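Local coordinates for putative surface anchored protein (Clostridium perfringens B, PDB 4NI6) that probably forms part of the Ig-like shaft of a cell-surface adhesin, a domain stabilised by an autocatalytically formed Thr-Gln ester cross-link, at residues A[17-22]-A[136-141]; A[31-36]-A[90-95]. One frame throughout, in Å; residues are numbered along the deposited sequence.

Contact 1 (A[17-22]-A[136-141]); sequences EKEALV and TLIVEK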
loop_
_atom_site.group_PDB
_atom_site.type_symbol
_atom_site.label_atom_id
_atom_site.label_comp_id
_atom_site.label_asym_id
_atom_site.label_seq_id
_atom_site.Cartn_x
_atom_site.Cartn_y
_atom_site.Cartn_z
ATOM N N GLU A 17 -13.478 8.320 1.419
ATOM C CA GLU A 17 -14.902 8.048 1.504
ATOM C C GLU A 17 -15.447 7.035 0.510
ATOM O O GLU A 17 -16.614 6.696 0.596
ATOM C CB GLU A 17 -15.713 9.333 1.445
ATOM C CG GLU A 17 -15.602 10.093 0.144
ATOM C CD GLU A 17 -16.577 11.255 0.124
ATOM O OE1 GLU A 17 -17.578 11.212 0.880
ATOM O OE2 GLU A 17 -16.302 12.248 -0.571
ATOM N N LYS A 18 -14.624 6.530 -0.406
ATOM C CA LYS A 18 -15.148 5.606 -1.434
ATOM C C LYS A 18 -14.033 4.735 -1.970
ATOM O O LYS A 18 -13.031 5.238 -2.485
ATOM C CB LYS A 18 -15.813 6.388 -2.589
ATOM C CG LYS A 18 -16.399 5.543 -3.720
ATOM C CD LYS A 18 -16.797 6.439 -4.888
ATOM C CE LYS A 18 -17.314 5.640 -6.078
ATOM N NZ LYS A 18 -17.771 6.535 -7.181
ATOM N N GLU A 19 -14.205 3.422 -1.845
ATOM C CA GLU A 19 -13.264 2.458 -2.401
ATOM C C GLU A 19 -13.146 2.639 -3.917
ATOM O O GLU A 19 -14.108 3.063 -4.580
ATOM C CB GLU A 19 -13.751 1.021 -2.108
ATOM C CG GLU A 19 -13.964 0.650 -0.649
ATOM C CD GLU A 19 -15.317 1.019 -0.063
ATOM O OE1 GLU A 19 -16.134 1.746 -0.705
ATOM O OE2 GLU A 19 -15.569 0.500 1.061
ATOM N N ALA A 20 -11.989 2.292 -4.472
ATOM C CA ALA A 20 -11.844 2.209 -5.945
ATOM C C ALA A 20 -12.720 1.083 -6.475
ATOM O O ALA A 20 -12.591 -0.046 -6.036
ATOM C CB ALA A 20 -10.403 1.925 -6.308
ATOM N N LEU A 21 -13.605 1.404 -7.412
ATOM C CA LEU A 21 -14.480 0.393 -7.971
ATOM C C LEU A 21 -13.985 -0.111 -9.332
ATOM O O LEU A 21 -13.572 0.663 -10.205
ATOM C CB LEU A 21 -15.894 0.968 -8.124
ATOM C CG LEU A 21 -16.610 1.344 -6.829
ATOM C CD1 LEU A 21 -17.998 1.899 -7.082
ATOM C CD2 LEU A 21 -16.638 0.210 -5.821
ATOM N N VAL A 22 -13.959 -1.425 -9.445
ATOM C CA VAL A 22 -13.693 -2.082 -10.724
ATOM C C VAL A 22 -14.970 -2.737 -11.226
ATOM O O VAL A 22 -15.564 -3.528 -10.506
ATOM C CB VAL A 22 -12.610 -3.187 -10.565
ATOM C CG1 VAL A 22 -12.318 -3.843 -11.912
ATOM C CG2 VAL A 22 -11.330 -2.636 -9.949
ATOM N N THR A 136 -8.473 0.789 -0.589
ATOM C CA THR A 136 -9.342 -0.346 -0.842
ATOM C C THR A 136 -9.923 -0.290 -2.265
ATOM O O THR A 136 -10.244 0.759 -2.752
ATOM C CB THR A 136 -10.480 -0.366 0.201
ATOM O OG1 THR A 136 -9.919 -0.393 1.507
ATOM C CG2 THR A 136 -11.373 -1.594 0.106
ATOM N N LEU A 137 -10.054 -1.481 -2.878
ATOM C CA LEU A 137 -10.778 -1.630 -4.119
ATOM C C LEU A 137 -11.835 -2.705 -3.935
ATOM O O LEU A 137 -11.669 -3.638 -3.181
ATOM C CB LEU A 137 -9.821 -1.902 -5.275
ATOM C CG LEU A 137 -9.159 -3.284 -5.316
ATOM C CD1 LEU A 137 -10.022 -4.280 -6.107
ATOM C CD2 LEU A 137 -7.756 -3.286 -5.883
ATOM N N ILE A 138 -12.914 -2.587 -4.714
ATOM C CA ILE A 138 -13.971 -3.609 -4.752
ATOM C C ILE A 138 -14.247 -3.984 -6.208
ATOM O O ILE A 138 -14.301 -3.089 -7.046
ATOM C CB ILE A 138 -15.282 -3.067 -4.126
ATOM C CG1 ILE A 138 -15.093 -2.800 -2.630
ATOM C CG2 ILE A 138 -16.432 -4.068 -4.341
ATOM C CD1 ILE A 138 -16.195 -1.982 -1.975
ATOM N N VAL A 139 -14.214 -5.290 -6.509
ATOM C CA VAL A 139 -14.592 -5.743 -7.863
ATOM C C VAL A 139 -16.076 -6.043 -7.950
ATOM O O VAL A 139 -16.569 -6.773 -7.095
ATOM C CB VAL A 139 -13.802 -6.988 -8.248
ATOM C CG1 VAL A 139 -14.079 -7.329 -9.708
ATOM C CG2 VAL A 139 -12.310 -6.793 -8.021
ATOM N N GLU A 140 -16.774 -5.149 -8.654
ATOM C CA GLU A 140 -18.241 -5.170 -8.646
ATOM C C GLU A 140 -18.851 -6.459 -9.226
ATOM O O GLU A 140 -18.294 -7.042 -10.145
ATOM C CB GLU A 140 -18.782 -3.940 -9.371
ATOM C CG GLU A 140 -18.357 -2.620 -8.739
ATOM C CD GLU A 140 -18.767 -1.418 -9.572
ATOM O OE1 GLU A 140 -18.573 -1.450 -10.809
ATOM O OE2 GLU A 140 -19.314 -0.453 -8.986
ATOM N N LYS A 141 -19.972 -6.893 -8.644
ATOM C CA LYS A 141 -20.772 -8.013 -9.164
ATOM C C LYS A 141 -21.652 -7.610 -10.356
ATOM O O LYS A 141 -21.995 -6.438 -10.511
ATOM C CB LYS A 141 -21.663 -8.586 -8.061
ATOM C CG LYS A 141 -20.862 -9.134 -6.888
ATOM C CD LYS A 141 -21.672 -10.034 -5.970
ATOM C CE LYS A 141 -22.737 -9.259 -5.211
ATOM N NZ LYS A 141 -23.140 -9.962 -3.958
#

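Contact 2 (A[31-36]-A[90-95]); sequences VDVKDT and QKLQVG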
loop_
_atom_site.group_PDB
_atom_site.type_symbol
_atom_site.label_atom_id
_atom_site.label_comp_id
_atom_site.label_asym_id
_atom_site.label_seq_id
_atom_site.Cartn_x
_atom_site.Cartn_y
_atom_site.Cartn_z
ATOM N N VAL A 31 -6.782 -7.003 -12.974
ATOM C CA VAL A 31 -6.857 -5.608 -12.513
ATOM C C VAL A 31 -5.419 -5.164 -12.244
ATOM O O VAL A 31 -4.699 -5.834 -11.507
ATOM C CB VAL A 31 -7.699 -5.524 -11.216
ATOM C CG1 VAL A 31 -7.804 -4.089 -10.726
ATOM C CG2 VAL A 31 -9.092 -6.132 -11.434
ATOM N N ASP A 32 -4.977 -4.091 -12.905
ATOM C CA ASP A 32 -3.679 -3.477 -12.571
ATOM C C ASP A 32 -3.783 -2.685 -11.281
ATOM O O ASP A 32 -4.620 -1.796 -11.170
ATOM C CB ASP A 32 -3.202 -2.580 -13.713
ATOM C CG ASP A 32 -3.109 -3.316 -15.036
ATOM O OD1 ASP A 32 -3.005 -4.566 -15.041
ATOM O OD2 ASP A 32 -3.168 -2.638 -16.079
ATOM N N VAL A 33 -2.987 -3.051 -10.284
ATOM C CA VAL A 33 -3.138 -2.436 -8.967
ATOM C C VAL A 33 -1.843 -1.719 -8.616
ATOM O O VAL A 33 -0.774 -2.319 -8.629
ATOM C CB VAL A 33 -3.429 -3.483 -7.878
ATOM C CG1 VAL A 33 -3.585 -2.825 -6.500
ATOM C CG2 VAL A 33 -4.685 -4.266 -8.227
ATOM N N LYS A 34 -1.958 -0.418 -8.412
ATOM C CA LYS A 34 -0.822 0.419 -8.040
ATOM C C LYS A 34 -1.181 1.146 -6.751
ATOM O O LYS A 34 -2.344 1.184 -6.325
ATOM C CB LYS A 34 -0.533 1.462 -9.130
ATOM C CG LYS A 34 -0.049 0.896 -10.447
ATOM C CD LYS A 34 0.170 2.007 -11.458
ATOM C CE LYS A 34 0.028 1.487 -12.881
ATOM N NZ LYS A 34 0.874 2.252 -13.837
ATOM N N ASP A 35 -0.172 1.597 -6.015
ATOM C CA ASP A 35 -0.425 2.322 -4.779
ATOM C C ASP A 35 0.522 3.519 -4.692
ATOM O O ASP A 35 1.699 3.412 -5.067
ATOM C CB ASP A 35 -0.148 1.406 -3.579
ATOM C CG ASP A 35 -0.752 1.916 -2.279
ATOM O OD1 ASP A 35 -1.990 2.156 -2.289
ATOM O OD2 ASP A 35 -0.052 2.014 -1.240
ATOM N N THR A 36 -0.052 4.658 -4.350
ATOM C CA THR A 36 0.734 5.872 -4.080
ATOM C C THR A 36 0.882 6.069 -2.578
ATOM O O THR A 36 -0.092 5.964 -1.826
ATOM C CB THR A 36 0.041 7.083 -4.703
ATOM O OG1 THR A 36 -0.060 6.849 -6.113
ATOM C CG2 THR A 36 0.812 8.337 -4.506
ATOM N N GLN A 90 -3.270 -8.166 -11.533
ATOM C CA GLN A 90 -3.698 -9.102 -10.514
ATOM C C GLN A 90 -5.007 -9.723 -10.934
ATOM O O GLN A 90 -5.934 -9.034 -11.356
ATOM C CB GLN A 90 -3.857 -8.369 -9.175
ATOM C CG GLN A 90 -2.540 -7.786 -8.653
ATOM C CD GLN A 90 -1.591 -8.884 -8.210
ATOM O OE1 GLN A 90 -2.020 -9.869 -7.630
ATOM N NE2 GLN A 90 -0.295 -8.671 -8.394
ATOM N N LYS A 91 -5.086 -11.030 -10.793
ATOM C CA LYS A 91 -6.303 -11.706 -11.226
ATOM C C LYS A 91 -7.279 -11.864 -10.049
ATOM O O LYS A 91 -7.187 -12.823 -9.284
ATOM C CB LYS A 91 -6.004 -13.034 -11.961
ATOM C CG LYS A 91 -5.218 -12.913 -13.279
ATOM C CD LYS A 91 -6.067 -12.559 -14.498
ATOM C CE LYS A 91 -5.194 -12.317 -15.732
ATOM N NZ LYS A 91 -4.753 -13.606 -16.370
ATOM N N LEU A 92 -7.994 -10.773 -9.766
ATOM C CA LEU A 92 -8.879 -10.640 -8.594
ATOM C C LEU A 92 -10.286 -11.227 -8.794
ATOM O O LEU A 92 -10.715 -11.476 -9.929
ATOM C CB LEU A 92 -8.989 -9.169 -8.184
ATOM C CG LEU A 92 -7.635 -8.493 -7.921
ATOM C CD1 LEU A 92 -7.808 -7.066 -7.431
ATOM C CD2 LEU A 92 -6.840 -9.280 -6.886
ATOM N N GLN A 93 -10.971 -11.514 -7.680
ATOM C CA GLN A 93 -12.249 -12.246 -7.725
ATOM C C GLN A 93 -13.392 -11.245 -7.795
ATOM O O GLN A 93 -13.524 -10.347 -6.947
ATOM C CB GLN A 93 -12.389 -13.117 -6.465
ATOM C CG GLN A 93 -11.537 -14.382 -6.478
ATOM C CD GLN A 93 -11.448 -15.055 -5.115
ATOM O OE1 GLN A 93 -10.335 -15.557 -4.706
ATOM N NE2 GLN A 93 -12.612 -15.104 -4.418
ATOM N N VAL A 94 -14.302 -11.483 -8.738
ATOM C CA VAL A 94 -15.514 -10.673 -8.828
ATOM C C VAL A 94 -16.312 -10.753 -7.540
ATOM O O VAL A 94 -16.549 -11.850 -6.996
ATOM C CB VAL A 94 -16.366 -11.047 -10.058
ATOM C CG1 VAL A 94 -17.792 -10.488 -9.967
ATOM C CG2 VAL A 94 -15.671 -10.555 -11.313
ATOM N N GLY A 95 -16.761 -9.597 -7.058
ATOM C CA GLY A 95 -17.511 -9.544 -5.817
ATOM C C GLY A 95 -16.693 -9.285 -4.566
ATOM O O GLY A 95 -17.261 -9.064 -3.496
#

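Contact 1 (A[17-22]-A[136-141])
Ala20 and Val22 pair in parallel with strand 136-139 through four backbone hydrogen bonds. Ala20 N gives to Thr136 O (2.9 Å), Ile138 N to Ala20 O, Val22 N to Ile138 O and Glu140 N to Val22 O, the last the shortest at 2.7 Å. The Val22-Ile138 bond is almost straight, with 176° at the hydrogen. Leu137 adds a CA-H...O contact, its CA standing 3.1 Å from Ala20 O.

Side chains alternate between the two faces. On the face of Leu21 and Ile138, Glu19 and Thr136 lie side by side, CG of Glu19 and CG2 of Thr136 3.5 Å apart. The bend at chi2 (85°) carries Glu19 CD over to Ile138 CD1, 3.7 Å away, so that the methyl meets the whole carboxylate end. Leu21 CD2 rests on Ile138 CB at 3.9 Å, while the extended Glu140 chain crosses Leu21 at about a right angle and brings OE2 to 3.3 Å from Leu21 CD1. On the opposite face, the methyl of Ala20 packs on Leu137 CB at 4.0 Å, and Val22 on Leu137 and Val139.

In the next shell, Thr136 OG1 is bonded to Asp132 O, and the backbones of Leu137 and Val139 bond to Tyr98 and Glu96 respectively. Both Val22 and Leu137 touch Ala9 of the facing sheet, Val22 also reaching Val31 and Leu137 Val33.

Strand 20-22 thus joins a mixed sheet of the Ig-like domain by main-chain bonds and aliphatic contacts; neither carboxylate, of Glu19 or Glu140, forms a hydrogen bond or salt bridge between the two segments, each touching hydrocarbon instead.

Contact 2 (A[31-36]-A[90-95])
The peptide groups of Val31 and Gln90 face each other as an antiparallel hydrogen-bonded pair. Val31 N gives to Gln90 O at 2.7 Å, tilted 22° from the plane of that carbonyl; Gln90 N reaches Val31 O at 2.7 Å from above the carbonyl plane, 39° out of it. Gln90 CB also approaches Val31 O, to 3.5 Å. The two carbonyl oxygens, both acceptors, lie close to one another without bonding. The other flat group, the carboxamide of Gln90, is turned away from strand 31-36 and is tethered by NE2 to Phe87 O.

Gln90 O takes a second, weak bond from Leu92 N (3.1 Å), which closes an inverse gamma turn centred on Lys91. The turn takes the chain out of the sheet just past the Val31-Gln90 bridge, the end of a pairing that runs on through Val33 with Phe87 and Gly88, and swings Leu92 back over the valines. Leu92 CD1 does the touching, 4.1 Å from Val31 CB and 4.3 Å from Val33 CG2. Val33 crosses Gln90 at about a right angle, its CG2 lying 4.1 Å from Gln90 CG. Val33 CG2, anti to the carbonyl carbon and beside the backbone N, is the branch that meets both partners. Beside the bridge, Asp32 OD1 is bonded to Asn89 ND2, a side-chain tie between the same two strands.

Strand 31-39 runs between strands 3-9 and 81-90 in one sheet of the Ig-like fold, and the loop crosses from there to strand 97-106 of the other. Val31 leans on Ala9 and Val33 on Val7 of strand 3-9, whereas Leu92 packs against Leu137 and Val139 of strand 121-139, which places it between the two sheets.

From the N terminus the chain lays down strands 3-9 and 12-13 before reaching 17-22, the first half of contact 1, whose partner 136-141 comes near the end of the modelled chain. That long loop encloses contact 2, which is nested: strand 31-39 follows soon after strand 20-22, and the chain returns to it at the end of strand 81-90, after strands 47-57 and 63-74. Contact 1 fixes an early strand to the last one within the mixed sheet, while contact 2 closes a smaller loop and holds strand 81-90, outermost in the antiparallel sheet, to strand 31-39. Their centres are 10 Å apart and they meet directly, with a probable hydrogen bond from Gly95 N to Val139 O (2.8 Å).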